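Local coordinates for sensor protein (Vibrio cholerae O1 biovar El Tor, PDB 3MXQ), which is a sensory-box histidine kinase, which phosphorylates a histidine with ATP, represented here by its N-terminal PAS-type sensor domain, at the interface of chains A and B. Sequence-based numbering; all coordinates share one arbitrary frame. Chains: chain A/B, Sensor protein.

The interface of chains A and B. Residues chain A 21-22, 24-25, 28; chain B 33, 35, 48.
The ring of B:Phe33 and the side chain of A:Ser25 meet where helix 13-31 of one PAS-fold sensor domain lies against the sheet of its copy. Ahead of strand 34-39, B:Phe33 sets CG between its own backbone N and carbonyl carbon (chi1 70°), which sends the ring towards the helix with its far end leading. CZ reaches the helix backbone, 3.7 Å from the carbonyl oxygen of A:Arg21, which lies in the ring plane; the ring turns its edge, not its face, to this oxygen, so the meeting is at most weakly polar. On the neighbouring ring corner, CE1 meets the branch of A:Leu24, 4.0 Å from CD2, the two side chains crossing obliquely. A:Leu28, one helical turn beyond A:Leu24, approaches the same corner more distantly through CD1. The ring thus rests on a strip of helix made by A:Arg21, A:Leu24, A:Ser25 and A:Leu28, and it has the greatest buried surface of the patch residues, 64 Å².

A:Ser25 turns its OG anti to the backbone N (chi1 163°), towards the side-chain amide of B:Asn48, which follows strand 44-47. The hydroxyl donates to OD1 of B:Asn48, the OG to OD1 distance being 2.5 Å, and comes almost straight at the end of the carbonyl, with an angle of 164° at the oxygen. The other arm of that amide turns back on its own chain, ND2 donating through a strongly bent bond to the main-chain O of B:Phe33, in the carbonyl plane. As modelled, the pair of bonds would fix which end of the amide faces the serine, and so probably links the B:Phe33 backbone to the partner helix.

Beside the serine, CD1 of B:Leu35 packs 4.0 Å from CB of A:Ser25. The same methyl lies against the backbone carbonyl of A:Arg21, 3.9 Å from its O, with the arginine CB at its flank. Equivalent contacts recur with the chains exchanged across a two-fold axis, an arrangement consistent with a dimer, although the crystal alone does not establish one.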
# COMPACT_ATOMS: atom_id res chain seq x y z
N ARG A 21 -7.40 -3.03 -12.41
CA ARG A 21 -6.62 -4.17 -11.92
C ARG A 21 -5.16 -4.12 -12.40
O ARG A 21 -4.25 -4.35 -11.61
CB ARG A 21 -7.27 -5.48 -12.35
CG ARG A 21 -8.72 -5.63 -11.94
CD ARG A 21 -8.90 -5.79 -10.44
NE ARG A 21 -10.28 -6.14 -10.12
CZ ARG A 21 -11.29 -5.27 -9.98
NH1 ARG A 21 -11.08 -3.96 -10.12
NH2 ARG A 21 -12.50 -5.70 -9.68
N LEU A 22 -4.97 -3.82 -13.68
CA LEU A 22 -3.64 -3.62 -14.25
C LEU A 22 -2.82 -2.56 -13.51
O LEU A 22 -1.64 -2.77 -13.19
CB LEU A 22 -3.78 -3.23 -15.72
CG LEU A 22 -3.74 -4.41 -16.69
CD1 LEU A 22 -4.78 -4.28 -17.82
CD2 LEU A 22 -2.32 -4.55 -17.25
N LEU A 24 -3.28 -1.34 -10.43
CA LEU A 24 -2.99 -1.82 -9.09
C LEU A 24 -1.86 -2.83 -9.15
O LEU A 24 -0.88 -2.73 -8.42
CB LEU A 24 -4.22 -2.48 -8.49
CG LEU A 24 -4.06 -2.95 -7.04
CD1 LEU A 24 -3.53 -1.80 -6.18
CD2 LEU A 24 -5.37 -3.50 -6.49
N SER A 25 -1.99 -3.78 -10.06
CA SER A 25 -1.04 -4.84 -10.17
C SER A 25 0.34 -4.28 -10.43
O SER A 25 1.31 -4.78 -9.88
CB SER A 25 -1.42 -5.78 -11.28
OG SER A 25 -0.31 -6.58 -11.63
N LEU A 28 1.82 -2.57 -7.19
CA LEU A 28 2.37 -3.52 -6.23
C LEU A 28 3.67 -4.17 -6.73
O LEU A 28 4.56 -4.45 -5.93
CB LEU A 28 1.35 -4.61 -5.89
CG LEU A 28 -0.07 -4.21 -5.45
CD1 LEU A 28 -1.00 -5.45 -5.42
CD2 LEU A 28 -0.05 -3.48 -4.10
N PHE B 33 -2.16 -10.15 -5.56
CA PHE B 33 -3.02 -11.07 -6.29
C PHE B 33 -2.36 -11.47 -7.61
O PHE B 33 -1.37 -10.87 -8.00
CB PHE B 33 -4.40 -10.47 -6.51
CG PHE B 33 -4.43 -9.33 -7.49
CD1 PHE B 33 -4.04 -8.05 -7.12
CD2 PHE B 33 -4.91 -9.52 -8.79
CE1 PHE B 33 -4.11 -6.99 -8.01
CE2 PHE B 33 -4.98 -8.47 -9.70
CZ PHE B 33 -4.58 -7.20 -9.31
N LEU B 35 -2.47 -11.95 -11.71
CA LEU B 35 -3.13 -11.37 -12.85
C LEU B 35 -2.44 -11.85 -14.10
O LEU B 35 -1.22 -11.76 -14.22
CB LEU B 35 -3.09 -9.84 -12.78
CG LEU B 35 -3.59 -9.06 -14.00
CD1 LEU B 35 -4.08 -7.68 -13.60
CD2 LEU B 35 -2.51 -8.94 -15.09
N ASN B 48 1.43 -10.76 -14.38
CA ASN B 48 2.00 -10.49 -13.07
C ASN B 48 3.33 -11.12 -12.74
O ASN B 48 3.54 -12.29 -13.03
CB ASN B 48 1.07 -11.17 -12.07
CG ASN B 48 0.28 -10.21 -11.27
OD1 ASN B 48 0.23 -9.03 -11.55
ND2 ASN B 48 -0.34 -10.72 -10.23